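PDB 4JGL: hypothetical protein from Bacteroides eggerthii, which is of unknown function but has a streptavidin-like beta fold with two extra alpha helices and holds bound calcium in the crystal. Local coordinates for residues G36-M41 with Y137-A142; L56-H59 with A64-I67; D77-T82 with S123-T128; V90-G93 with L97-T100; D150-E153 with E159-N162. One frame throughout, in Å; residues are numbered along the deposited sequence.

Contact 1: G36-M41 with Y137-A142; sequences GDFTTM and YLCGDA
Phe38 lays one face of its ring over the sulfur of Cys139 and turns an edge to the ring of Tyr137. Cys139 SG stands 4.0 Å from the Phe38 ring centroid, over the face and 23° off the normal, toward CG and CD2. Phe38 CE2 points onto the face of Tyr137, 3.6 Å from its CD2, in an edge-to-face pair with planes at 61°. Tyr137 and Cys139 are alternate residues of strand 135-140, so one loop side chain spans both; Tyr137 is fixed at its far end, where OH bonds to Ala31 O and Phe34 N. In the loop, Asp37 OD1 accepts from Thr39 N (2.9 Å), an Asx turn, and also from Thr39 OG1. With an alanine at Phe38 the Cys139 sulfur and the Tyr137 face are likely to lose their aromatic partner, weakening the loop's hold on the strand at this point. Across the interface the chemistry is sulfur-aromatic and aromatic, so the loop is held there by dispersion and ring electrostatics.

Contact 2: L56-H59 with A64-I67; sequences LKMH and AYGI
His59 and Gly66 form the hydrogen-bonded pair of this antiparallel junction: His59 N gives to Gly66 O and Gly66 N to His59 O, both at 2.9 Å. Weaker CA-H...O contacts flank them, with Ile67 CA 3.3 Å from Lys57 O. Next along, Met58 and Ile67 make a non-hydrogen-bonded pair, their CA atoms 4.3 Å apart. Together these pairs belong to the beta hairpin of strands 54-61 and 64-75, part of the antiparallel sheet of the streptavidin-like fold. On the sheet face that carries Met58 and Ile67, Met58, present as selenomethionine, has CG opposite the backbone N (chi1 180°) and an extended chain as far as SE, which carries the selenium over the Tyr65 ring. There SE sits over one face, 4.0 Å from the centroid, in a Met-aromatic contact; in the Ile67 conformer given it also touches Ile67 CD1 at 3.8 Å. Helices 142-153 and 158-165 pack onto this apolar face of the hairpin, Phe148 and Leu151 from the first and Phe160 from the second. The opposite face carries His59, whose ND1 bonds to Asp44, which also forms a salt bridge with Lys57.

Contact 3: D77-T82 with S123-T128; sequences DNIQCT and SAYVAT. With CA (calcium ion), chain D.
Ile79 and Tyr125 cross at about a right angle, the isoleucine setting its terminal methyl over the face of the aromatic ring. Ile79 CD1 lies 3.8 Å from the Tyr125 centroid and 16° off the ring normal, a CH-pi contact; its closest ring atom is CZ. With CG1 anti to the carbonyl carbon (chi1 -53°) and the chain extended beyond it, Ile79 reaches across to that face. The ring edge is met differently: Asp77 O lies near the ring plane, 3.6 Å from Tyr125 CE2. One water bridges the backbone of Asp77 and the phenol, donating to Asp77 O at 2.7 Å and lying 2.6 Å from Tyr125 OH. A leucine in place of Tyr125 would probably lose the flat face against Ile79 and leave the bridging water without its phenolic partner. A classic beta bulge opens strand 125-127, where Ala124 and Tyr125 share Leu138 as their partner. Just before it, Ser123 O binds a calcium ion at 2.3 Å; Cys120 O, Thr117 OG1 and three waters are among its other ligands. Tyr125 is thus held in two ways, by a dry methyl-on-ring contact from strand 78-92 and by a water-mediated link to Asp77 just before that strand.

Contact 4: V90-G93 with L97-T100; sequences VPRG and LEIT
Arg92 and Glu98 both start with CG anti to the carbonyl carbon (chi1 -67° and -62°), and from there the arginine bends at chi2 while the glutamate stays extended, which brings guanidinium and carboxylate together. Arg92 NE gives a weak hydrogen bond to Glu98 OE2, 3.3 Å away, within a salt bridge. The oxygen comes in at the edge of the guanidinium, near its plane, but the two flat groups are turned 76° apart, so they do not meet as a coplanar two-pronged pair. Val90 CG1 lies over the centre of one guanidinium face. The backbones of strands 78-92 and 96-103 form a beta hairpin: Val90 N donates to Glu98 O and Glu98 N to Val90 O, hydrogen bonds of 2.8 Å each. On the other face of the sheet Leu97 CD2 packs against Pro91 CA at 3.9 Å. At this exposed end of the hairpin, two short backbone bonds hold the strands in register, while the long, weak ion pair probably adds little beyond them.

Contact 5: D150-E153 with E159-N162; sequences DLFE and EFKN. With EDO (1,2-ethanediol), chain E.
Phe160 packs against Phe152 and Leu151: its CE2 touches Phe152 CD1 at 3.5 Å and Leu151 CD2 at 3.7 Å in the conformers given. The two phenyl rings meet obliquely, centroids 5.5 Å apart and planes at 37°, with Phe160 CE2 at the edge of the Phe152 ring, near its plane. Phe160 has CG anti to the backbone N (chi1 173°), which swings its ring toward Leu151 and Phe152. These residues join helices 142-153 and 158-165, the two extra helices of this streptavidin-like fold; Leu151 and Phe160 carry the packing on to Ile67 of the sheet, and Phe152 also meets the ring of Tyr47. Van der Waals contacts to polar atoms follow beside them, along a Lys161 chain extended as far as CE and bent at its end: Lys161 CD lies 3.4 Å from Phe152 O and Lys161 CE 3.2 Å from Glu153 OE1. Charge plays a looser part: Glu153 OE1 and Lys161 NZ are 4.5 Å apart, too far for a salt bridge, and the ammonium is instead paired with Asp165. A bound 1,2-ethanediol, probably from the crystallisation liquor, accepts a hydrogen bond from Lys161 NZ at its O2 (3.1 Å), bonds also to Asp165, and lays C1 over a face of the Phe152 ring.

How the contacts relate
Contacts 1 and 5 are buried, 2 and 3 partly so, and contact 4 lies on the surface. Contacts 2 and 5 share one apolar layer: Ile67 CD1 meets Phe160 CZ and Leu151 CD2, both at 3.6 Å, so the helix pair sits on the hairpin of contact 2. Contact 4 is also a hairpin but relies on backbone bonds and a weak ion pair where contact 2 adds buried side chains; the two touch through Ala64 and Pro91. Neighbouring strands 135-140 and 125-127 join contacts 1 and 3; contact 3 holds a calcium ligand, Ser123, whereas the Phe38 side chain of contact 1 is about 8 Å from a calcium ion. Strand 78-92 serves contacts 3 and 4, centres about 31 Å apart.

Contact 1: G36-M41 with Y137-A142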
loop_
_atom_site.group_PDB
_atom_site.type_symbol
_atom_site.label_atom_id
_atom_site.label_comp_id
_atom_site.label_asym_id
_atom_site.label_seq_id
_atom_site.Cartn_x
_atom_site.Cartn_y
_atom_site.Cartn_z
ATOM N N GLY A 36 10.626 16.026 -7.872
ATOM C CA GLY A 36 11.527 15.757 -8.957
ATOM C C GLY A 36 11.184 14.394 -9.492
ATOM O O GLY A 36 10.006 14.005 -9.538
ATOM N N ASP A 37 12.220 13.674 -9.883
ATOM C CA ASP A 37 12.076 12.351 -10.420
ATOM C C ASP A 37 12.001 11.375 -9.256
ATOM O O ASP A 37 12.992 11.135 -8.557
ATOM C CB ASP A 37 13.264 12.028 -11.329
ATOM C CG ASP A 37 13.154 10.653 -11.964
ATOM O OD1 ASP A 37 12.165 9.932 -11.707
ATOM O OD2 ASP A 37 14.060 10.295 -12.742
ATOM N N PHE A 38 10.809 10.820 -9.056
ATOM C CA PHE A 38 10.554 9.897 -7.958
ATOM C C PHE A 38 11.003 8.468 -8.260
ATOM O O PHE A 38 10.925 7.619 -7.374
ATOM C CB PHE A 38 9.058 9.920 -7.591
ATOM C CG PHE A 38 8.636 11.131 -6.813
ATOM C CD1 PHE A 38 8.222 12.289 -7.446
ATOM C CD2 PHE A 38 8.624 11.106 -5.442
ATOM C CE1 PHE A 38 7.830 13.382 -6.705
ATOM C CE2 PHE A 38 8.226 12.184 -4.714
ATOM C CZ PHE A 38 7.825 13.310 -5.328
ATOM N N THR A 39 11.497 8.199 -9.468
ATOM C CA THR A 39 11.814 6.809 -9.869
ATOM C C THR A 39 13.262 6.401 -9.574
ATOM O O THR A 39 13.691 5.280 -9.907
ATOM C CB THR A 39 11.548 6.578 -11.373
ATOM O OG1 THR A 39 12.415 7.408 -12.144
ATOM C CG2 THR A 39 10.097 6.886 -11.737
ATOM N N THR A 40 14.026 7.295 -8.954
ATOM C CA THR A 40 15.425 7.018 -8.629
ATOM C C THR A 40 15.514 6.273 -7.293
ATOM O O THR A 40 16.616 5.957 -6.823
ATOM C CB THR A 40 16.236 8.332 -8.535
ATOM O OG1 THR A 40 15.577 9.223 -7.633
ATOM C CG2 THR A 40 16.316 9.013 -9.885
HETATM N N MSE A 41 14.344 6.010 -6.689
HETATM C CA MSE A 41 14.189 5.367 -5.383
HETATM C C MSE A 41 13.378 4.088 -5.542
HETATM O O MSE A 41 12.435 4.061 -6.344
HETATM C CB MSE A 41 13.420 6.310 -4.436
HETATM C CG MSE A 41 14.288 7.210 -3.538
HETATM SE SE MSE A 41 15.132 8.745 -4.429
HETATM C CE MSE A 41 13.530 9.668 -5.088
ATOM N N TYR A 137 5.900 8.637 0.085
ATOM C CA TYR A 137 5.020 9.366 -0.797
ATOM C C TYR A 137 4.040 8.417 -1.454
ATOM O O TYR A 137 4.289 7.211 -1.547
ATOM C CB TYR A 137 5.831 10.069 -1.882
ATOM C CG TYR A 137 6.662 11.232 -1.371
ATOM C CD1 TYR A 137 7.787 11.033 -0.573
ATOM C CD2 TYR A 137 6.331 12.537 -1.690
ATOM C CE1 TYR A 137 8.560 12.099 -0.143
ATOM C CE2 TYR A 137 7.104 13.598 -1.261
ATOM C CZ TYR A 137 8.222 13.367 -0.502
ATOM O OH TYR A 137 8.958 14.465 -0.079
ATOM N N LEU A 138 2.926 8.977 -1.925
ATOM C CA LEU A 138 2.007 8.265 -2.818
ATOM C C LEU A 138 2.081 8.994 -4.146
ATOM O O LEU A 138 1.659 10.138 -4.273
ATOM C CB LEU A 138 0.567 8.284 -2.295
ATOM C CG LEU A 138 0.292 7.631 -0.954
ATOM C CD1 LEU A 138 -1.174 7.717 -0.590
ATOM C CD2 LEU A 138 0.727 6.206 -0.937
ATOM N N CYS A 139 2.590 8.313 -5.173
ATOM C CA CYS A 139 2.669 8.814 -6.537
ATOM C C CYS A 139 1.719 8.010 -7.394
ATOM O O CYS A 139 1.889 6.794 -7.534
ATOM C CB CYS A 139 4.100 8.700 -7.063
ATOM S SG CYS A 139 5.338 9.545 -6.054
ATOM N N GLY A 140 0.692 8.651 -7.936
ATOM C CA GLY A 140 -0.281 7.908 -8.736
ATOM C C GLY A 140 0.392 7.166 -9.871
ATOM O O GLY A 140 1.249 7.719 -10.560
ATOM N N ASP A 141 0.013 5.919 -10.082
ATOM C CA ASP A 141 0.715 5.063 -11.017
ATOM C C ASP A 141 -0.190 3.956 -11.504
ATOM O O ASP A 141 -0.774 3.243 -10.699
ATOM C CB ASP A 141 1.959 4.471 -10.352
ATOM C CG ASP A 141 2.876 3.811 -11.339
ATOM O OD1 ASP A 141 3.555 4.517 -12.116
ATOM O OD2 ASP A 141 2.917 2.582 -11.358
ATOM N N ALA A 142 -0.294 3.812 -12.816
ATOM C CA ALA A 142 -1.099 2.754 -13.397
ATOM C C ALA A 142 -0.486 1.376 -13.173
ATOM O O ALA A 142 -1.200 0.430 -12.854
ATOM C CB ALA A 142 -1.322 3.021 -14.902
#

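Contact 2: L56-H59 with A64-I67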
loop_
_atom_site.group_PDB
_atom_site.type_symbol
_atom_site.label_atom_id
_atom_site.label_comp_id
_atom_site.label_asym_id
_atom_site.label_seq_id
_atom_site.Cartn_x
_atom_site.Cartn_y
_atom_site.Cartn_z
ATOM N N LEU A 56 -3.985 -0.566 0.981
ATOM C CA LEU A 56 -3.009 -1.636 1.022
ATOM C C LEU A 56 -1.631 -1.117 0.678
ATOM O O LEU A 56 -1.479 -0.297 -0.210
ATOM C CB LEU A 56 -3.404 -2.767 0.074
ATOM C CG LEU A 56 -4.512 -3.698 0.559
ATOM C CD1 LEU A 56 -5.808 -2.930 0.768
ATOM C CD2 LEU A 56 -4.690 -4.868 -0.417
ATOM N N LYS A 57 -0.630 -1.602 1.402
ATOM C CA LYS A 57 0.761 -1.246 1.151
ATOM C C LYS A 57 1.565 -2.520 0.997
ATOM O O LYS A 57 1.582 -3.361 1.909
ATOM C CB LYS A 57 1.311 -0.402 2.299
ATOM C CG LYS A 57 2.781 -0.051 2.115
ATOM C CD LYS A 57 3.217 1.008 3.107
ATOM C CE LYS A 57 4.655 1.458 2.847
ATOM N NZ LYS A 57 5.602 0.404 3.282
HETATM N N MSE A 58 2.238 -2.662 -0.141
HETATM C CA MSE A 58 2.984 -3.869 -0.497
HETATM C C MSE A 58 4.463 -3.604 -0.610
HETATM O O MSE A 58 4.881 -2.626 -1.233
HETATM C CB MSE A 58 2.453 -4.381 -1.817
HETATM C CG MSE A 58 3.136 -5.633 -2.336
HETATM SE SE MSE A 58 2.148 -6.563 -3.668
HETATM C CE MSE A 58 2.862 -5.584 -4.665
ATOM N N HIS A 59 5.230 -4.511 -0.030
ATOM C CA HIS A 59 6.684 -4.512 -0.068
ATOM C C HIS A 59 7.163 -5.827 -0.651
ATOM O O HIS A 59 6.696 -6.897 -0.274
ATOM C CB HIS A 59 7.228 -4.342 1.351
ATOM C CG HIS A 59 8.712 -4.294 1.452
ATOM N ND1 HIS A 59 9.449 -3.251 0.966
ATOM C CD2 HIS A 59 9.594 -5.145 2.017
ATOM C CE1 HIS A 59 10.735 -3.474 1.199
ATOM N NE2 HIS A 59 10.850 -4.622 1.840
ATOM N N ALA A 64 8.826 -12.304 -2.922
ATOM C CA ALA A 64 7.794 -12.520 -1.928
ATOM C C ALA A 64 7.164 -11.163 -1.652
ATOM O O ALA A 64 7.853 -10.140 -1.669
ATOM C CB ALA A 64 8.365 -13.097 -0.664
ATOM N N TYR A 65 5.867 -11.163 -1.392
ATOM C CA TYR A 65 5.165 -9.911 -1.120
ATOM C C TYR A 65 4.655 -9.871 0.308
ATOM O O TYR A 65 4.125 -10.867 0.833
ATOM C CB TYR A 65 3.983 -9.706 -2.036
ATOM C CG TYR A 65 4.307 -9.631 -3.498
ATOM C CD1 TYR A 65 5.411 -8.963 -3.957
ATOM C CD2 TYR A 65 3.455 -10.187 -4.427
ATOM C CE1 TYR A 65 5.726 -8.901 -5.328
ATOM C CE2 TYR A 65 3.729 -10.102 -5.796
ATOM C CZ TYR A 65 4.876 -9.466 -6.220
ATOM O OH TYR A 65 5.186 -9.371 -7.564
ATOM N N GLY A 66 4.820 -8.714 0.930
ATOM C CA GLY A 66 4.280 -8.444 2.250
ATOM C C GLY A 66 3.304 -7.293 2.109
ATOM O O GLY A 66 3.683 -6.208 1.687
ATOM N N ILE A 67 2.050 -7.554 2.405
ATOM C CA ILE A 67 0.996 -6.583 2.187
ATOM C C ILE A 67 0.291 -6.235 3.486
ATOM O O ILE A 67 -0.341 -7.080 4.130
ATOM C CB ILE A 67 -0.023 -7.071 1.154
ATOM C CG1 ILE A 67 0.703 -7.548 -0.108
ATOM C CG2 ILE A 67 -1.026 -5.947 0.840
ATOM C CD1 ILE A 67 -0.197 -8.151 -1.132
#

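Contact 3: D77-T82 with S123-T128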
loop_
_atom_site.group_PDB
_atom_site.type_symbol
_atom_site.label_atom_id
_atom_site.label_comp_id
_atom_site.label_asym_id
_atom_site.label_seq_id
_atom_site.Cartn_x
_atom_site.Cartn_y
_atom_site.Cartn_z
ATOM N N ASP A 77 -8.934 16.480 3.370
ATOM C CA ASP A 77 -8.137 15.948 2.268
ATOM C C ASP A 77 -7.150 14.855 2.693
ATOM O O ASP A 77 -6.486 14.266 1.829
ATOM C CB ASP A 77 -7.308 17.055 1.639
ATOM C CG ASP A 77 -8.112 18.033 0.827
ATOM O OD1 ASP A 77 -9.038 17.613 0.090
ATOM O OD2 ASP A 77 -7.734 19.218 0.910
ATOM N N ASN A 78 -7.014 14.614 3.985
ATOM C CA ASN A 78 -6.024 13.680 4.488
ATOM C C ASN A 78 -6.549 12.264 4.582
ATOM O O ASN A 78 -7.673 12.034 5.009
ATOM C CB ASN A 78 -5.539 14.128 5.843
ATOM C CG ASN A 78 -4.914 15.487 5.829
ATOM O OD1 ASN A 78 -4.596 16.046 4.776
ATOM N ND2 ASN A 78 -4.741 16.044 7.015
ATOM N N ILE A 79 -5.698 11.302 4.220
ATOM C CA ILE A 79 -6.009 9.897 4.334
ATOM C C ILE A 79 -5.397 9.384 5.632
ATOM O O ILE A 79 -4.173 9.309 5.758
ATOM C CB ILE A 79 -5.455 9.084 3.159
ATOM C CG1 ILE A 79 -5.885 9.654 1.812
ATOM C CG2 ILE A 79 -5.857 7.619 3.256
ATOM C CD1 ILE A 79 -5.143 9.008 0.621
ATOM N N GLN A 80 -6.233 8.989 6.590
ATOM C CA GLN A 80 -5.779 8.462 7.863
ATOM C C GLN A 80 -5.896 6.940 7.868
ATOM O O GLN A 80 -7.020 6.402 7.835
ATOM C CB GLN A 80 -6.638 9.000 9.010
ATOM C CG GLN A 80 -6.499 10.457 9.268
ATOM C CD GLN A 80 -7.365 10.904 10.450
ATOM O OE1 GLN A 80 -8.412 10.323 10.727
ATOM N NE2 GLN A 80 -6.924 11.933 11.135
ATOM N N CYS A 81 -4.765 6.274 8.044
ATOM C CA CYS A 81 -4.628 4.827 7.863
ATOM C C CYS A 81 -4.260 4.143 9.177
ATOM O O CYS A 81 -3.266 4.493 9.813
ATOM C CB CYS A 81 -3.540 4.492 6.822
ATOM S SG CYS A 81 -3.790 5.193 5.232
ATOM N N THR A 82 -5.078 3.179 9.580
ATOM C CA THR A 82 -4.902 2.427 10.824
ATOM C C THR A 82 -4.563 0.963 10.512
ATOM O O THR A 82 -5.222 0.340 9.703
ATOM C CB THR A 82 -6.190 2.468 11.661
ATOM O OG1 THR A 82 -6.537 3.835 11.933
ATOM C CG2 THR A 82 -6.040 1.685 12.969
ATOM N N SER A 123 3.540 13.887 -7.383
ATOM C CA SER A 123 3.130 13.112 -6.236
ATOM C C SER A 123 1.711 13.531 -5.875
ATOM O O SER A 123 1.296 14.683 -6.082
ATOM C CB SER A 123 4.055 13.339 -5.051
ATOM O OG SER A 123 3.996 14.684 -4.617
ATOM N N ALA A 124 0.969 12.594 -5.312
ATOM C CA ALA A 124 -0.396 12.831 -4.838
ATOM C C ALA A 124 -0.452 13.137 -3.337
ATOM O O ALA A 124 -1.190 14.036 -2.911
ATOM C CB ALA A 124 -1.261 11.611 -5.156
ATOM N N TYR A 125 0.366 12.434 -2.555
ATOM C CA TYR A 125 0.383 12.604 -1.096
ATOM C C TYR A 125 1.785 12.368 -0.566
ATOM O O TYR A 125 2.616 11.734 -1.229
ATOM C CB TYR A 125 -0.571 11.633 -0.376
ATOM C CG TYR A 125 -2.001 11.717 -0.773
ATOM C CD1 TYR A 125 -2.483 11.052 -1.877
ATOM C CD2 TYR A 125 -2.895 12.481 -0.043
ATOM C CE1 TYR A 125 -3.833 11.141 -2.253
ATOM C CE2 TYR A 125 -4.215 12.593 -0.411
ATOM C CZ TYR A 125 -4.682 11.933 -1.517
ATOM O OH TYR A 125 -6.004 12.037 -1.896
ATOM N N VAL A 126 2.016 12.828 0.659
ATOM C CA VAL A 126 3.201 12.493 1.431
ATOM C C VAL A 126 2.762 12.197 2.867
ATOM O O VAL A 126 1.789 12.778 3.363
ATOM C CB VAL A 126 4.243 13.647 1.381
ATOM C CG1 VAL A 126 3.700 14.936 2.015
ATOM C CG2 VAL A 126 5.587 13.212 2.007
ATOM N N ALA A 127 3.473 11.299 3.528
ATOM C CA ALA A 127 3.227 10.979 4.920
ATOM C C ALA A 127 3.560 12.173 5.796
ATOM O O ALA A 127 4.470 12.926 5.488
ATOM C CB ALA A 127 4.035 9.769 5.341
ATOM N N THR A 128 2.863 12.277 6.922
ATOM C CA THR A 128 3.157 13.332 7.901
ATOM C C THR A 128 4.327 12.988 8.822
ATOM O O THR A 128 4.933 13.909 9.385
ATOM C CB THR A 128 1.944 13.643 8.771
ATOM O OG1 THR A 128 1.580 12.472 9.465
ATOM C CG2 THR A 128 0.776 14.140 7.940
HETATM CA CA CA D . 0.554 16.873 -5.744
HETATM O O HOH W 1 -7.220 14.097 -0.773
HETATM O O HOH W 2 -1.335 16.614 -4.354
HETATM O O HOH W 3 -0.464 18.738 -6.834
HETATM O O HOH W 4 -0.687 15.986 -7.586
#

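Contact 4: V90-G93 with L97-T100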
loop_
_atom_site.group_PDB
_atom_site.type_symbol
_atom_site.label_atom_id
_atom_site.label_comp_id
_atom_site.label_asym_id
_atom_site.label_seq_id
_atom_site.Cartn_x
_atom_site.Cartn_y
_atom_site.Cartn_z
ATOM N N VAL A 90 4.471 -15.961 -0.419
ATOM C CA VAL A 90 5.820 -16.464 -0.612
ATOM C C VAL A 90 5.828 -17.511 -1.719
ATOM O O VAL A 90 5.230 -18.562 -1.551
ATOM C CB VAL A 90 6.396 -17.074 0.688
ATOM C CG1 VAL A 90 7.801 -17.586 0.461
ATOM C CG2 VAL A 90 6.398 -16.050 1.806
ATOM N N PRO A 91 6.523 -17.244 -2.835
ATOM C CA PRO A 91 6.621 -18.251 -3.881
ATOM C C PRO A 91 7.447 -19.456 -3.465
ATOM O O PRO A 91 8.459 -19.320 -2.776
ATOM C CB PRO A 91 7.297 -17.499 -5.032
ATOM C CG PRO A 91 7.038 -16.082 -4.790
ATOM C CD PRO A 91 6.989 -15.921 -3.283
ATOM N N ARG A 92 6.992 -20.628 -3.895
ATOM C CA ARG A 92 7.720 -21.868 -3.688
ATOM C C ARG A 92 7.787 -22.652 -4.998
ATOM O O ARG A 92 7.134 -22.309 -5.989
ATOM C CB ARG A 92 7.036 -22.692 -2.606
ATOM C CG ARG A 92 7.096 -22.074 -1.237
ATOM C CD ARG A 92 8.513 -22.027 -0.712
ATOM N NE ARG A 92 8.587 -21.492 0.644
ATOM C CZ ARG A 92 9.601 -20.784 1.125
ATOM N NH1 ARG A 92 10.664 -20.500 0.372
ATOM N NH2 ARG A 92 9.566 -20.345 2.375
ATOM N N GLY A 93 8.577 -23.715 -4.988
ATOM C CA GLY A 93 8.792 -24.522 -6.186
ATOM C C GLY A 93 7.512 -24.941 -6.878
ATOM O O GLY A 93 6.489 -25.188 -6.232
ATOM N N LEU A 97 2.278 -20.864 -4.187
ATOM C CA LEU A 97 2.381 -19.706 -3.281
ATOM C C LEU A 97 1.958 -20.107 -1.892
ATOM O O LEU A 97 0.953 -20.786 -1.709
ATOM C CB LEU A 97 1.469 -18.583 -3.722
ATOM C CG LEU A 97 1.686 -17.998 -5.104
ATOM C CD1 LEU A 97 0.592 -16.984 -5.360
ATOM C CD2 LEU A 97 3.076 -17.418 -5.222
ATOM N N GLU A 98 2.736 -19.692 -0.893
ATOM C CA GLU A 98 2.331 -19.796 0.485
ATOM C C GLU A 98 1.738 -18.452 0.914
ATOM O O GLU A 98 2.423 -17.424 0.869
ATOM C CB GLU A 98 3.518 -20.134 1.385
ATOM C CG GLU A 98 4.168 -21.454 1.079
ATOM C CD GLU A 98 5.371 -21.748 1.956
ATOM O OE1 GLU A 98 5.841 -20.881 2.710
ATOM O OE2 GLU A 98 5.889 -22.861 1.861
ATOM N N ILE A 99 0.502 -18.468 1.379
ATOM C CA ILE A 99 -0.197 -17.262 1.792
ATOM C C ILE A 99 -0.556 -17.392 3.267
ATOM O O ILE A 99 -1.219 -18.350 3.675
ATOM C CB ILE A 99 -1.440 -16.974 0.942
ATOM C CG1 ILE A 99 -1.042 -16.768 -0.519
ATOM C CG2 ILE A 99 -2.150 -15.737 1.445
ATOM C CD1 ILE A 99 -2.193 -16.528 -1.482
ATOM N N THR A 100 -0.079 -16.442 4.067
ATOM C CA THR A 100 -0.336 -16.437 5.497
ATOM C C THR A 100 -0.784 -15.052 5.923
ATOM O O THR A 100 -0.419 -14.053 5.287
ATOM C CB THR A 100 0.869 -16.885 6.308
ATOM O OG1 THR A 100 1.970 -16.016 6.060
ATOM C CG2 THR A 100 1.251 -18.316 6.000
#

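Contact 5: D150-E153 with E159-N162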
loop_
_atom_site.group_PDB
_atom_site.type_symbol
_atom_site.label_atom_id
_atom_site.label_comp_id
_atom_site.label_asym_id
_atom_site.label_seq_id
_atom_site.Cartn_x
_atom_site.Cartn_y
_atom_site.Cartn_z
ATOM N N ASP A 150 -3.714 -7.743 -10.749
ATOM C CA ASP A 150 -3.269 -9.058 -11.217
ATOM C C ASP A 150 -3.132 -10.039 -10.057
ATOM O O ASP A 150 -3.529 -11.203 -10.161
ATOM C CB ASP A 150 -1.936 -8.937 -11.949
ATOM C CG ASP A 150 -1.394 -10.247 -12.389
ATOM O OD1 ASP A 150 -1.915 -10.760 -13.394
ATOM O OD2 ASP A 150 -0.451 -10.758 -11.741
ATOM N N LEU A 151 -2.556 -9.583 -8.948
ATOM C CA LEU A 151 -2.401 -10.410 -7.779
ATOM C C LEU A 151 -3.776 -10.847 -7.227
ATOM O O LEU A 151 -3.983 -12.024 -6.925
ATOM C CB LEU A 151 -1.527 -9.655 -6.777
ATOM C CG LEU A 151 -1.166 -10.345 -5.489
ATOM C CD1 LEU A 151 -0.247 -11.522 -5.751
ATOM C CD2 LEU A 151 -0.545 -9.316 -4.513
ATOM N N PHE A 152 -4.732 -9.924 -7.126
ATOM C CA PHE A 152 -6.066 -10.279 -6.604
ATOM C C PHE A 152 -6.710 -11.384 -7.393
ATOM O O PHE A 152 -7.408 -12.221 -6.824
ATOM C CB PHE A 152 -7.087 -9.161 -6.704
ATOM C CG PHE A 152 -6.787 -7.969 -5.892
ATOM C CD1 PHE A 152 -6.206 -8.069 -4.646
ATOM C CD2 PHE A 152 -7.146 -6.728 -6.373
ATOM C CE1 PHE A 152 -5.949 -6.938 -3.908
ATOM C CE2 PHE A 152 -6.902 -5.608 -5.649
ATOM C CZ PHE A 152 -6.309 -5.703 -4.409
ATOM N N GLU A 153 -6.525 -11.355 -8.708
ATOM C CA GLU A 153 -7.262 -12.247 -9.594
ATOM C C GLU A 153 -6.457 -13.467 -10.019
ATOM O O GLU A 153 -6.956 -14.319 -10.770
ATOM C CB GLU A 153 -7.819 -11.450 -10.789
ATOM C CG GLU A 153 -8.608 -10.167 -10.420
ATOM C CD GLU A 153 -9.819 -10.331 -9.501
ATOM O OE1 GLU A 153 -10.534 -11.352 -9.614
ATOM O OE2 GLU A 153 -10.080 -9.381 -8.706
ATOM N N GLU A 159 -7.010 -16.988 -1.179
ATOM C CA GLU A 159 -6.929 -16.707 0.243
ATOM C C GLU A 159 -6.765 -15.205 0.491
ATOM O O GLU A 159 -7.310 -14.642 1.440
ATOM C CB GLU A 159 -5.744 -17.480 0.817
ATOM C CG GLU A 159 -5.669 -17.536 2.300
ATOM C CD GLU A 159 -4.652 -18.569 2.813
ATOM O OE1 GLU A 159 -4.057 -19.343 2.022
ATOM O OE2 GLU A 159 -4.446 -18.592 4.038
ATOM N N PHE A 160 -5.977 -14.557 -0.372
ATOM C CA PHE A 160 -5.782 -13.106 -0.285
ATOM C C PHE A 160 -7.000 -12.317 -0.752
ATOM O O PHE A 160 -7.446 -11.415 -0.061
ATOM C CB PHE A 160 -4.525 -12.729 -1.079
ATOM C CG PHE A 160 -4.274 -11.243 -1.226
ATOM C CD1 PHE A 160 -4.274 -10.384 -0.139
ATOM C CD2 PHE A 160 -3.993 -10.727 -2.460
ATOM C CE1 PHE A 160 -3.980 -9.043 -0.296
ATOM C CE2 PHE A 160 -3.703 -9.390 -2.610
ATOM C CZ PHE A 160 -3.730 -8.549 -1.533
ATOM N N LYS A 161 -7.521 -12.668 -1.914
ATOM C CA LYS A 161 -8.708 -12.018 -2.464
ATOM C C LYS A 161 -9.863 -12.109 -1.476
ATOM O O LYS A 161 -10.539 -11.118 -1.211
ATOM C CB LYS A 161 -9.090 -12.650 -3.798
ATOM C CG LYS A 161 -10.282 -11.969 -4.498
ATOM C CD LYS A 161 -10.614 -12.625 -5.835
ATOM C CE LYS A 161 -11.682 -11.855 -6.621
ATOM N NZ LYS A 161 -12.822 -11.478 -5.784
ATOM N N ASN A 162 -10.057 -13.296 -0.902
ATOM C CA ASN A 162 -11.170 -13.508 0.027
ATOM C C ASN A 162 -11.006 -12.718 1.307
ATOM O O ASN A 162 -11.958 -12.176 1.833
ATOM C CB ASN A 162 -11.348 -14.994 0.364
ATOM C CG ASN A 162 -11.799 -15.828 -0.830
ATOM O OD1 ASN A 162 -12.282 -15.302 -1.829
ATOM N ND2 ASN A 162 -11.620 -17.145 -0.734
HETATM C C1 EDO E . -10.429 -6.707 -4.768
HETATM O O1 EDO E . -10.883 -6.111 -5.990
HETATM C C2 EDO E . -10.431 -8.211 -4.964
HETATM O O2 EDO E . -11.771 -8.644 -5.223
#